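Local coordinates for VP1 (Polyomavirus HPyV7, PDB 4PCH), which forms the pentameric building block of the polyomavirus capsid, here as its jelly-roll core, and as in related viruses probably mediates attachment to host cells, at residues B[116-121]-B[188-193]; B[56-61]-B[170-175]. One frame throughout, in Å; residues are numbered along the deposited sequence.

Contact 1. Residues B[116-121]-B[188-193]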
loop_
_atom_site.group_PDB
_atom_site.type_symbol
_atom_site.label_atom_id
_atom_site.label_comp_id
_atom_site.label_asym_id
_atom_site.label_seq_id
_atom_site.Cartn_x
_atom_site.Cartn_y
_atom_site.Cartn_z
ATOM N N THR B 116 -1.614 17.751 2.381
ATOM C CA THR B 116 -2.740 17.129 3.092
ATOM C C THR B 116 -3.904 16.932 2.122
ATOM O O THR B 116 -4.150 17.764 1.248
ATOM C CB THR B 116 -3.069 18.002 4.339
ATOM O OG1 THR B 116 -2.063 17.767 5.326
ATOM C CG2 THR B 116 -4.417 17.691 4.942
ATOM N N GLN B 117 -4.629 15.823 2.282
ATOM C CA GLN B 117 -5.639 15.408 1.320
ATOM C C GLN B 117 -6.906 14.928 2.036
ATOM O O GLN B 117 -6.852 14.452 3.171
ATOM C CB GLN B 117 -5.120 14.244 0.446
ATOM C CG GLN B 117 -3.800 14.534 -0.254
ATOM C CD GLN B 117 -2.998 13.302 -0.573
ATOM O OE1 GLN B 117 -3.500 12.347 -1.182
ATOM N NE2 GLN B 117 -1.696 13.334 -0.227
ATOM N N LEU B 118 -8.010 15.019 1.295
ATOM C CA LEU B 118 -9.294 14.440 1.689
ATOM C C LEU B 118 -10.005 13.966 0.443
ATOM O O LEU B 118 -10.132 14.734 -0.511
ATOM C CB LEU B 118 -10.151 15.462 2.407
ATOM C CG LEU B 118 -11.630 15.096 2.659
ATOM C CD1 LEU B 118 -11.722 13.887 3.591
ATOM C CD2 LEU B 118 -12.448 16.271 3.171
ATOM N N TYR B 119 -10.485 12.724 0.478
ATOM C CA TYR B 119 -11.321 12.165 -0.608
ATOM C C TYR B 119 -12.585 11.648 0.042
ATOM O O TYR B 119 -12.525 10.755 0.868
ATOM C CB TYR B 119 -10.586 11.079 -1.350
ATOM C CG TYR B 119 -9.218 11.536 -1.801
ATOM C CD1 TYR B 119 -9.072 12.313 -2.935
ATOM C CD2 TYR B 119 -8.079 11.227 -1.075
ATOM C CE1 TYR B 119 -7.828 12.779 -3.339
ATOM C CE2 TYR B 119 -6.829 11.654 -1.488
ATOM C CZ TYR B 119 -6.711 12.451 -2.611
ATOM O OH TYR B 119 -5.493 12.922 -3.028
ATOM N N PHE B 120 -13.709 12.278 -0.272
ATOM C CA PHE B 120 -14.962 11.972 0.444
ATOM C C PHE B 120 -16.129 11.916 -0.505
ATOM O O PHE B 120 -16.240 12.766 -1.388
ATOM C CB PHE B 120 -15.244 13.034 1.512
ATOM C CG PHE B 120 -16.550 12.851 2.225
ATOM C CD1 PHE B 120 -16.617 12.103 3.393
ATOM C CD2 PHE B 120 -17.710 13.464 1.742
ATOM C CE1 PHE B 120 -17.822 11.920 4.065
ATOM C CE2 PHE B 120 -18.910 13.284 2.388
ATOM C CZ PHE B 120 -18.976 12.502 3.543
ATOM N N TRP B 121 -17.008 10.925 -0.315
ATOM C CA TRP B 121 -18.289 10.938 -1.003
ATOM C C TRP B 121 -19.392 10.466 -0.057
ATOM O O TRP B 121 -19.151 9.706 0.909
ATOM C CB TRP B 121 -18.260 10.093 -2.300
ATOM C CG TRP B 121 -17.997 8.650 -2.064
ATOM C CD1 TRP B 121 -16.788 7.999 -2.195
ATOM C CD2 TRP B 121 -18.948 7.651 -1.653
ATOM N NE1 TRP B 121 -16.937 6.681 -1.859
ATOM C CE2 TRP B 121 -18.246 6.437 -1.527
ATOM C CE3 TRP B 121 -20.319 7.674 -1.361
ATOM C CZ2 TRP B 121 -18.866 5.250 -1.123
ATOM C CZ3 TRP B 121 -20.944 6.501 -0.973
ATOM C CH2 TRP B 121 -20.208 5.297 -0.850
ATOM N N GLY B 188 -14.726 8.316 3.582
ATOM C CA GLY B 188 -13.730 9.355 3.496
ATOM C C GLY B 188 -12.347 8.851 3.810
ATOM O O GLY B 188 -12.192 7.873 4.535
ATOM N N ARG B 189 -11.355 9.496 3.208
ATOM C CA ARG B 189 -9.942 9.194 3.460
ATOM C C ARG B 189 -9.175 10.501 3.628
ATOM O O ARG B 189 -9.249 11.361 2.766
ATOM C CB ARG B 189 -9.349 8.400 2.294
ATOM C CG ARG B 189 -7.837 8.207 2.340
ATOM C CD ARG B 189 -7.381 7.122 1.374
ATOM N NE ARG B 189 -7.180 7.577 -0.005
ATOM C CZ ARG B 189 -5.989 7.916 -0.498
ATOM N NH1 ARG B 189 -4.925 7.860 0.271
ATOM N NH2 ARG B 189 -5.867 8.304 -1.753
ATOM N N VAL B 190 -8.437 10.627 4.729
ATOM C CA VAL B 190 -7.632 11.826 5.018
ATOM C C VAL B 190 -6.161 11.388 4.967
ATOM O O VAL B 190 -5.813 10.346 5.513
ATOM C CB VAL B 190 -7.953 12.382 6.423
ATOM C CG1 VAL B 190 -7.014 13.525 6.831
ATOM C CG2 VAL B 190 -9.401 12.840 6.507
ATOM N N VAL B 191 -5.312 12.231 4.373
ATOM C CA VAL B 191 -3.878 12.021 4.398
ATOM C C VAL B 191 -3.279 13.272 4.990
ATOM O O VAL B 191 -3.662 14.373 4.601
ATOM C CB VAL B 191 -3.335 11.830 2.965
ATOM C CG1 VAL B 191 -1.836 11.605 3.011
ATOM C CG2 VAL B 191 -4.027 10.642 2.308
ATOM N N GLY B 192 -2.361 13.141 5.932
ATOM C CA GLY B 192 -1.725 14.343 6.517
ATOM C C GLY B 192 -0.402 14.701 5.895
ATOM O O GLY B 192 -0.088 14.302 4.791
ATOM N N GLY B 193 0.376 15.486 6.614
ATOM C CA GLY B 193 1.672 15.965 6.107
ATOM C C GLY B 193 1.577 17.143 5.149
ATOM O O GLY B 193 0.521 17.445 4.587
HETATM O O HOH W 1 -3.095 9.715 -1.656
#
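Strands 117-121 and 188-191 run antiparallel within the jelly roll, their axes 4.6 Å apart and 178° from each other. Q117–V191 and Y119–R189 are the hydrogen-bonded pairs, joined by four backbone bonds, among them Y119 N to R189 O at 2.9 Å; L118–V190 and F120–G188 are non-hydrogen-bonded. Beyond the strand ends, the hydroxyl OG1 of T116 donates to G193 O at 2.7 Å.

On the face carrying Q117, Y119, R189 and V191, the R189 guanidinium, in the conformer given, lies alongside the Y119 ring, their planes 17° apart, with Y119 CE2 over one guanidinium face, 3.5 Å from R189 NH2. The Q117 chain, extended beyond CG, carries its amide along V191, with NE2 3.7 Å from V191 CG1 and bonded to G115 O. Q117 OE1 accepts from Y119 OH, 2.8 Å away, and from a water that, in this R189 conformer, also accepts from R189 NH2. On the reverse face, L118 CD1 meets V190 CG2 at 3.9 Å.

Strand 224-236 flanks 117-121 through L118–M232 and F120–A230 backbone bonds, while G188 to V191 pair antiparallel with a strand of a neighbouring subunit, carrying the sheet across the pentamer interface.

Contact 2. Residues B[56-61]-B[170-175]; sequences GAALCY and PVELWV
V171 CG1 sits over the centre of the Y61 ring, 3.9 Å from its centroid and only 3° off the ring normal, a CH-pi contact. It joins two parts of the jelly-roll subunit: the loop 56-61, which leads into strand 62-67, and the turn from P170 that runs into strand 174-176 of the small three-stranded sheet. The V171 methyls have a second neighbour in the L59 carbonyl, with V171 CG2 lying 3.5 Å from L59 O. Beyond the ring face, Y61 CE2 touches W174 CB at 4.0 Å, and C60 SG rests against the proline ring of P170.

The backbones meet in a single bridge at C60 and P170, where V171 N donates to L59 O in the carbonyl plane, at 3.0 Å and nearly straight (171°). At the far end of the tyrosine, Y61 OH donates to W174 O, which lies in the plane of the ring at its edge; the hydroxyl approaches 33° out of the carbonyl plane.

The polar edge is the E172 carboxylate, buried and held on both oxygens: Y47 OH bonds to OE1, while OE2 accepts from two waters. One water also donates to L59 O and accepts from E172 N; the other accepts from L59 N at 2.9 Å and donates to E172 OE2 at 2.8 Å.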
loop_
_atom_site.group_PDB
_atom_site.type_symbol
_atom_site.label_atom_id
_atom_site.label_comp_id
_atom_site.label_asym_id
_atom_site.label_seq_id
_atom_site.Cartn_x
_atom_site.Cartn_y
_atom_site.Cartn_z
ATOM N N GLY B 56 -13.221 31.252 -0.164
ATOM C CA GLY B 56 -12.469 31.219 -1.414
ATOM C C GLY B 56 -11.153 30.468 -1.299
ATOM O O GLY B 56 -10.606 30.053 -2.310
ATOM N N ALA B 57 -10.633 30.340 -0.085
ATOM C CA ALA B 57 -9.372 29.648 0.178
ATOM C C ALA B 57 -9.571 28.238 0.734
ATOM O O ALA B 57 -8.810 27.313 0.407
ATOM C CB ALA B 57 -8.559 30.477 1.165
ATOM N N ALA B 58 -10.564 28.088 1.602
ATOM C CA ALA B 58 -10.863 26.815 2.250
ATOM C C ALA B 58 -11.818 25.972 1.420
ATOM O O ALA B 58 -12.878 26.464 1.005
ATOM C CB ALA B 58 -11.470 27.074 3.617
ATOM N N LEU B 59 -11.480 24.708 1.203
ATOM C CA LEU B 59 -12.367 23.813 0.442
ATOM C C LEU B 59 -13.617 23.484 1.251
ATOM O O LEU B 59 -13.530 23.119 2.433
ATOM C CB LEU B 59 -11.671 22.511 0.023
ATOM C CG LEU B 59 -12.467 21.616 -0.940
ATOM C CD1 LEU B 59 -12.674 22.305 -2.284
ATOM C CD2 LEU B 59 -11.782 20.274 -1.095
ATOM N N CYS B 60 -14.787 23.607 0.601
ATOM C CA CYS B 60 -16.043 23.245 1.229
ATOM C C CYS B 60 -16.655 22.016 0.588
ATOM O O CYS B 60 -16.299 21.658 -0.516
ATOM C CB CYS B 60 -17.028 24.417 1.171
ATOM S SG CYS B 60 -16.547 25.861 2.132
ATOM N N TYR B 61 -17.582 21.356 1.278
ATOM C CA TYR B 61 -18.278 20.253 0.635
ATOM C C TYR B 61 -19.078 20.758 -0.579
ATOM O O TYR B 61 -19.646 21.877 -0.559
ATOM C CB TYR B 61 -19.246 19.583 1.588
ATOM C CG TYR B 61 -18.598 18.775 2.681
ATOM C CD1 TYR B 61 -18.157 17.475 2.450
ATOM C CD2 TYR B 61 -18.466 19.288 3.951
ATOM C CE1 TYR B 61 -17.569 16.723 3.453
ATOM C CE2 TYR B 61 -17.893 18.542 4.982
ATOM C CZ TYR B 61 -17.432 17.259 4.724
ATOM O OH TYR B 61 -16.868 16.547 5.755
ATOM N N PRO B 170 -16.874 24.196 5.472
ATOM C CA PRO B 170 -15.497 23.762 5.216
ATOM C C PRO B 170 -15.211 22.339 5.668
ATOM O O PRO B 170 -15.578 21.963 6.774
ATOM C CB PRO B 170 -14.665 24.753 6.057
ATOM C CG PRO B 170 -15.552 25.922 6.237
ATOM C CD PRO B 170 -16.920 25.308 6.413
ATOM N N VAL B 171 -14.466 21.600 4.850
ATOM C CA VAL B 171 -14.147 20.213 5.128
ATOM C C VAL B 171 -13.171 20.101 6.304
ATOM O O VAL B 171 -13.103 19.086 6.963
ATOM C CB VAL B 171 -13.586 19.510 3.871
ATOM C CG1 VAL B 171 -14.576 19.600 2.719
ATOM C CG2 VAL B 171 -12.228 20.070 3.466
ATOM N N GLU B 172 -12.432 21.182 6.571
ATOM C CA GLU B 172 -11.550 21.236 7.727
ATOM C C GLU B 172 -12.288 21.290 9.076
ATOM O O GLU B 172 -11.661 21.058 10.109
ATOM C CB GLU B 172 -10.636 22.440 7.631
ATOM C CG GLU B 172 -9.608 22.322 6.544
ATOM C CD GLU B 172 -9.027 23.668 6.171
ATOM O OE1 GLU B 172 -8.378 24.282 7.028
ATOM O OE2 GLU B 172 -9.216 24.074 5.022
ATOM N N LEU B 173 -13.598 21.597 9.072
ATOM C CA LEU B 173 -14.336 21.881 10.307
ATOM C C LEU B 173 -15.581 21.005 10.554
ATOM O O LEU B 173 -16.220 21.104 11.610
ATOM C CB LEU B 173 -14.774 23.350 10.280
ATOM C CG LEU B 173 -13.694 24.403 10.044
ATOM C CD1 LEU B 173 -14.322 25.810 9.870
ATOM C CD2 LEU B 173 -12.701 24.384 11.212
ATOM N N TRP B 174 -15.934 20.155 9.589
ATOM C CA TRP B 174 -17.209 19.413 9.630
ATOM C C TRP B 174 -16.947 17.974 9.214
ATOM O O TRP B 174 -16.422 17.777 8.102
ATOM C CB TRP B 174 -18.225 20.052 8.692
ATOM C CG TRP B 174 -18.674 21.423 9.122
ATOM C CD1 TRP B 174 -18.206 22.630 8.685
ATOM C CD2 TRP B 174 -19.667 21.713 10.100
ATOM N NE1 TRP B 174 -18.852 23.647 9.329
ATOM C CE2 TRP B 174 -19.766 23.107 10.204
ATOM C CE3 TRP B 174 -20.500 20.912 10.905
ATOM C CZ2 TRP B 174 -20.656 23.725 11.071
ATOM C CZ3 TRP B 174 -21.381 21.535 11.774
ATOM C CH2 TRP B 174 -21.442 22.922 11.861
ATOM N N VAL B 175 -17.315 17.023 10.061
ATOM C CA VAL B 175 -17.043 15.594 9.879
ATOM C C VAL B 175 -18.369 14.822 9.758
ATOM O O VAL B 175 -19.296 15.083 10.535
ATOM C CB VAL B 175 -16.267 15.051 11.096
ATOM C CG1 VAL B 175 -15.926 13.587 10.913
ATOM C CG2 VAL B 175 -14.979 15.849 11.337
HETATM O O HOH W 2 -11.901 23.462 4.678
HETATM O O HOH W 3 -9.160 23.426 2.325
#

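Both contacts are buried, yet they do different work. Contact 1 is sheet: regular backbone bonds between two long strands, with a water-linked polar cluster on one face. Contact 2 joins mostly loops, relying on one backbone bridge, a methyl over an aromatic face, a tyrosine hydroxyl bond and two waters around a carboxylate. The centres of contacts 1 and 2 are about 12 Å apart, and they meet where L118 CD2 lies 3.5 Å from V171 CB and F120 packs edge-to-face with Y61, so V171 and Y61 pack against that face of the sheet. Both reach the same neighbouring subunit, contact 1 by strand pairing as well as packing, contact 2 by packing; P96 of that subunit touches T116 and V171 alike.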